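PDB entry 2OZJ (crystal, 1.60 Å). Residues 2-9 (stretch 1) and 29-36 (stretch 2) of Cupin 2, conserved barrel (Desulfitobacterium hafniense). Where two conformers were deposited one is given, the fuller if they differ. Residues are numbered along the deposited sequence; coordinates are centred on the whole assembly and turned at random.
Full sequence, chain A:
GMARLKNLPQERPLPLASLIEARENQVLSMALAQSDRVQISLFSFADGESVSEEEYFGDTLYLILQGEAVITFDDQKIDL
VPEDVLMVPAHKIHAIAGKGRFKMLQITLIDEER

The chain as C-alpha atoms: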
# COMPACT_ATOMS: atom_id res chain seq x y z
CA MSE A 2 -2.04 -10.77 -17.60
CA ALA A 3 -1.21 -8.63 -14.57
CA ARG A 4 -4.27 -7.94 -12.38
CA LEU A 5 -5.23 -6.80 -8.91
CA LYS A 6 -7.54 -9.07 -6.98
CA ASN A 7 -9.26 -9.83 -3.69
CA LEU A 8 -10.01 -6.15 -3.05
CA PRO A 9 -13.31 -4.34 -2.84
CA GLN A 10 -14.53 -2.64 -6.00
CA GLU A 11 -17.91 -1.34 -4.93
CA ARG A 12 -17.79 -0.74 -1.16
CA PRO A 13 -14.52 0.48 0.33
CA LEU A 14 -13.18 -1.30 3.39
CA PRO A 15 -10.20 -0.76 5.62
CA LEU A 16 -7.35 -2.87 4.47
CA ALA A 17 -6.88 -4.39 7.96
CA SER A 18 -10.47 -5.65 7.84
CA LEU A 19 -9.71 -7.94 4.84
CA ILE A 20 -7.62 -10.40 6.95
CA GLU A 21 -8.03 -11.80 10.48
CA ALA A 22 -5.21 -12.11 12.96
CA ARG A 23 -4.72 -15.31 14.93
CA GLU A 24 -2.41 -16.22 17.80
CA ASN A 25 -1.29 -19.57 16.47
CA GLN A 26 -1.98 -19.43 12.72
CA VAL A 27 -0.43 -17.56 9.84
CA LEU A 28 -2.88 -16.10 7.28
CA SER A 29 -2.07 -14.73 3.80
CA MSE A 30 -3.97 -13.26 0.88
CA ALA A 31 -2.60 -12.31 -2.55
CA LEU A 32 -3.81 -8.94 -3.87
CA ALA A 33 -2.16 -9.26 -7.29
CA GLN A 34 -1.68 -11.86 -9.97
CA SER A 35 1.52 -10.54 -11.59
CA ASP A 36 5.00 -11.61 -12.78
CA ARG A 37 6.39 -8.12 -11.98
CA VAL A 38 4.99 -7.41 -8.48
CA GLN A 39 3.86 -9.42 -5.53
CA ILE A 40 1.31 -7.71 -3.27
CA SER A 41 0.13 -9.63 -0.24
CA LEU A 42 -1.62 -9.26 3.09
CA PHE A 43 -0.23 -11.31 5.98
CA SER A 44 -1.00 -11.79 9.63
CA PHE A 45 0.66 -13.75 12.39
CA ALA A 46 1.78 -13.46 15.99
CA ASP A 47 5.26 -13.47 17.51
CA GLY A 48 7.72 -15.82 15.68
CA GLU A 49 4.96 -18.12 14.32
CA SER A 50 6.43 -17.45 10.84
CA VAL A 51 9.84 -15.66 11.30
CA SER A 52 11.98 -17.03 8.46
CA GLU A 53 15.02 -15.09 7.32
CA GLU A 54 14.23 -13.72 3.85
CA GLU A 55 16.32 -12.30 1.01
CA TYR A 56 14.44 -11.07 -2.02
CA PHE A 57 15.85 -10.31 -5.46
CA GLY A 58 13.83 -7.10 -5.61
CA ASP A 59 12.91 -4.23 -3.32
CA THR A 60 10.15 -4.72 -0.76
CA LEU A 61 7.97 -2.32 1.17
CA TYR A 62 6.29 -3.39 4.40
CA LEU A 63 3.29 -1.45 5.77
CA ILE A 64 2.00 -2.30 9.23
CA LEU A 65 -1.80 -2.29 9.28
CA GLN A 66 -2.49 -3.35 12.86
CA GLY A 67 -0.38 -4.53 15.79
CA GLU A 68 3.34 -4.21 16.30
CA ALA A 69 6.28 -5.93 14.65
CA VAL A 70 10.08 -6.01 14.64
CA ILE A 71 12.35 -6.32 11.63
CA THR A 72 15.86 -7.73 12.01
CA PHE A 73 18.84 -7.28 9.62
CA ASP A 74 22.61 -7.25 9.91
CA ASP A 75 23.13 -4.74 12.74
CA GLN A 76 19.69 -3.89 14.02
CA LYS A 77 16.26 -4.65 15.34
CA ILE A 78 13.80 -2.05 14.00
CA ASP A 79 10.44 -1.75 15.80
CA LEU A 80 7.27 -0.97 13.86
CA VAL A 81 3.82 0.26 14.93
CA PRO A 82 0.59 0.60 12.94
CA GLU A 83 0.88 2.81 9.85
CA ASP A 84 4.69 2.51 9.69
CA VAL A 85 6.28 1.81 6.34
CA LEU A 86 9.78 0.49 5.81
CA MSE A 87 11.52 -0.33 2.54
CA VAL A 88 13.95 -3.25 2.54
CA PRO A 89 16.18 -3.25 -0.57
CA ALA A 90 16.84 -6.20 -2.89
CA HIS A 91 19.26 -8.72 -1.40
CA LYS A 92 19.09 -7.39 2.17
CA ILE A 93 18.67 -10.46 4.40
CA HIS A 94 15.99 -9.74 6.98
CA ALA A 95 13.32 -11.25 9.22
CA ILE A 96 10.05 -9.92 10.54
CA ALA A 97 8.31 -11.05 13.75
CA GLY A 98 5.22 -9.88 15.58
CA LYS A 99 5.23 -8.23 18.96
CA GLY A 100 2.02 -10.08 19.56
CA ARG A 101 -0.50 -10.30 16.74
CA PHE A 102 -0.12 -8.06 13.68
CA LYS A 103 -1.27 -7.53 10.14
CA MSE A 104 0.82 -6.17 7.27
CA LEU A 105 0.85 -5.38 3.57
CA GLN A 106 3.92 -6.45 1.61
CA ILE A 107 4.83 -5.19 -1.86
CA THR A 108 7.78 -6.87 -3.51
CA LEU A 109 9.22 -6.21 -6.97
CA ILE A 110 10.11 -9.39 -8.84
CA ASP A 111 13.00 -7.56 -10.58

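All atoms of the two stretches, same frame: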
# COMPACT_ATOMS: atom_id res chain seq x y z
N MSE A 2 -1.71 -12.21 -17.87
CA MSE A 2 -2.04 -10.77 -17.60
C MSE A 2 -1.84 -10.39 -16.13
O MSE A 2 -2.19 -11.13 -15.25
CB MSE A 2 -3.50 -10.45 -17.96
CG MSE A 2 -4.06 -9.18 -17.24
SE MSE A 2 -5.97 -8.76 -17.52
CE MSE A 2 -6.72 -9.68 -16.01
N ALA A 3 -1.33 -9.19 -15.91
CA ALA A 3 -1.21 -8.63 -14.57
C ALA A 3 -2.57 -8.07 -14.11
O ALA A 3 -3.19 -7.29 -14.84
CB ALA A 3 -0.13 -7.55 -14.54
N ARG A 4 -3.02 -8.45 -12.91
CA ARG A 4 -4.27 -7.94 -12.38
C ARG A 4 -4.29 -7.89 -10.86
O ARG A 4 -3.66 -8.71 -10.18
CB ARG A 4 -5.46 -8.77 -12.89
CG ARG A 4 -5.55 -10.14 -12.35
CD ARG A 4 -6.48 -11.05 -13.15
NE ARG A 4 -6.54 -12.35 -12.49
CZ ARG A 4 -7.22 -12.60 -11.37
NH1 ARG A 4 -7.94 -11.66 -10.78
NH2 ARG A 4 -7.17 -13.81 -10.84
N LEU A 5 -5.04 -6.92 -10.33
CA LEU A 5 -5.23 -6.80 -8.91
C LEU A 5 -6.42 -7.67 -8.62
O LEU A 5 -7.26 -7.90 -9.49
CB LEU A 5 -5.45 -5.33 -8.47
CG LEU A 5 -4.24 -4.41 -8.69
CD1 LEU A 5 -4.58 -3.01 -8.29
CD2 LEU A 5 -2.99 -4.89 -7.92
N LYS A 6 -6.49 -8.17 -7.40
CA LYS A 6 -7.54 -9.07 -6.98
C LYS A 6 -7.75 -9.06 -5.46
O LYS A 6 -6.92 -8.57 -4.71
CB LYS A 6 -7.26 -10.52 -7.46
CG LYS A 6 -6.00 -11.12 -6.86
CD LYS A 6 -5.88 -12.59 -7.19
CE LYS A 6 -4.65 -13.20 -6.52
NZ LYS A 6 -4.68 -14.71 -6.63
N ASN A 7 -8.88 -9.65 -5.06
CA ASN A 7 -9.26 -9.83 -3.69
C ASN A 7 -9.40 -8.53 -2.89
O ASN A 7 -9.18 -8.50 -1.67
CB ASN A 7 -8.33 -10.82 -2.98
CG ASN A 7 -8.40 -12.21 -3.57
OD1 ASN A 7 -9.46 -12.66 -4.03
ND2 ASN A 7 -7.24 -12.89 -3.60
N LEU A 8 -9.84 -7.49 -3.61
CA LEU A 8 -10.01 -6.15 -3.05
C LEU A 8 -11.39 -5.61 -3.38
O LEU A 8 -11.91 -5.93 -4.48
CB LEU A 8 -8.98 -5.18 -3.63
CG LEU A 8 -7.53 -5.41 -3.18
CD1 LEU A 8 -6.56 -4.81 -4.22
CD2 LEU A 8 -7.35 -4.83 -1.78
N PRO A 9 -11.97 -4.81 -2.47
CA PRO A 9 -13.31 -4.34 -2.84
C PRO A 9 -13.33 -3.38 -4.02
O PRO A 9 -12.40 -2.56 -4.19
CB PRO A 9 -13.79 -3.63 -1.58
CG PRO A 9 -12.62 -3.33 -0.77
CD PRO A 9 -11.51 -4.27 -1.18
N SER A 29 -2.57 -15.52 4.93
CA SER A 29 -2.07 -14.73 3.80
C SER A 29 -3.14 -14.60 2.73
O SER A 29 -3.98 -15.50 2.55
CB SER A 29 -0.80 -15.33 3.20
OG SER A 29 -1.04 -16.58 2.61
N MSE A 30 -3.08 -13.48 2.01
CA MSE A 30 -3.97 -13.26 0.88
C MSE A 30 -3.22 -12.50 -0.20
O MSE A 30 -2.62 -11.45 0.12
CB MSE A 30 -5.21 -12.49 1.33
CG MSE A 30 -6.22 -12.36 0.19
SE MSE A 30 -8.03 -11.97 0.67
CE MSE A 30 -7.74 -10.12 1.19
N ALA A 31 -3.20 -13.03 -1.43
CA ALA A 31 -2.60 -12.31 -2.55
C ALA A 31 -3.58 -11.23 -3.03
O ALA A 31 -4.80 -11.48 -3.17
CB ALA A 31 -2.28 -13.24 -3.66
N LEU A 32 -3.04 -10.05 -3.31
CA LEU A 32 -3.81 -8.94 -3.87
C LEU A 32 -3.44 -8.64 -5.31
O LEU A 32 -3.99 -7.74 -5.91
CB LEU A 32 -3.63 -7.68 -3.03
CG LEU A 32 -3.91 -7.74 -1.51
CD1 LEU A 32 -3.67 -6.36 -0.87
CD2 LEU A 32 -5.32 -8.31 -1.21
N ALA A 33 -2.52 -9.40 -5.88
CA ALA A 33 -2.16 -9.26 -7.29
C ALA A 33 -1.83 -10.63 -7.87
O ALA A 33 -1.31 -11.51 -7.15
CB ALA A 33 -0.94 -8.34 -7.45
N GLN A 34 -2.18 -10.80 -9.14
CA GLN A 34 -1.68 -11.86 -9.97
C GLN A 34 -0.77 -11.17 -11.00
O GLN A 34 -1.23 -10.51 -11.91
CB GLN A 34 -2.84 -12.58 -10.65
CG GLN A 34 -2.48 -13.88 -11.32
CD GLN A 34 -3.04 -15.09 -10.61
OE1 GLN A 34 -3.61 -14.99 -9.52
NE2 GLN A 34 -2.89 -16.25 -11.24
N SER A 35 0.54 -11.26 -10.78
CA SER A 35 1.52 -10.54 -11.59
C SER A 35 2.88 -11.23 -11.56
O SER A 35 3.22 -11.89 -10.58
CB SER A 35 1.63 -9.10 -11.11
OG SER A 35 2.71 -8.42 -11.72
N ASP A 36 3.61 -11.13 -12.68
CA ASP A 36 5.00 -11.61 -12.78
C ASP A 36 6.01 -10.50 -12.35
O ASP A 36 7.17 -10.78 -12.07
CB ASP A 36 5.31 -12.11 -14.22

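The contact is a short antiparallel β-ladder of two residue pairs, extended at one end by side chains that bond or pack against the neighbouring segment. The end-to-end directions of the touching parts lie 153° apart, so the segments run in nearly opposite senses, and the register follows from the CA positions: Ala3 lies nearest Ser35, Arg4 nearest Gln34, Leu5 nearest Ala33 and Lys6 nearest Leu32. Together the two stretches bury 570 Å², counting both sides.

The backbone evidence is strongest at Arg4 and Gln34, a hydrogen-bonded pair in which each residue donates to the other. Arg4 N lies 2.9 Å from Gln34 O, with an N-H...O angle of 161°, and Gln34 N lies 2.8 Å from Arg4 O at 167°; both bonds are short and close to linear. Leu5 and Ala33 form the adjoining non-hydrogen-bonded pair, where the CA-CA distance narrows to 4.3 Å from the 5.3 Å between the CA atoms of Arg4 and Gln34. A further backbone bond follows from Lys6 N to Leu32 O, at 2.9 Å and 160°, but it is not returned: Lys6 O approaches Leu32 O to 3.3 Å, and two acceptors cannot bond. Lys6 O instead receives a CA-H...O contact from Leu32 CA at 3.2 Å, with an angle of 140° at the hydrogen. Similar contacts supplement the ladder elsewhere, including Ala3 CA to Gln34 O at 3.3 Å and Ala33 CA to Arg4 O, also at 3.3 Å.

The paired side chains alternate between the two faces of the sheet. On the face carrying Leu5 and Ala33 the contact is apolar, with Leu5 CD2 4.0 Å from Ala33 CB, a van der Waals distance. The other face carries Arg4 and Gln34. There Gln34 CB lies over one face of the Arg4 guanidinium, whereas the polar ends stay apart: Arg4 NH2 is 4.0 Å from Gln34 OE1, too far for a hydrogen bond. That oxygen is instead bonded by Lys6, whose NZ donates to Gln34 OE1 at 3.1 Å. Lys6 can reach it because its side chain is extended, with chi1 at 64° (p) and the remaining three angles t. Along the way its aliphatic part packs on the second stretch, Lys6 CE lying 3.7 Å from Ala31 CB.

Beyond Lys6 the ladder gives way to side-chain contacts. Asn7 has phi/psi of 60/33, a left-handed conformation unlike the extended backbone of Arg4 and Leu5, and its CA-to-CB bond points toward the second stretch. Its amide ND2 donates to Ala31 O at 2.9 Å and 158°, so a side chain supplies the donor for this backbone carbonyl. Asn7 CB also lies 3.8 Å from SE of Met30, a selenomethionine, and Asn7 O is 3.6 Å from Met30 CE. Buried Leu8 and Leu32 then meet through their methyls, Leu8 CD2 lying 4.1 Å from Leu32 CD2, which adds a second apolar contact.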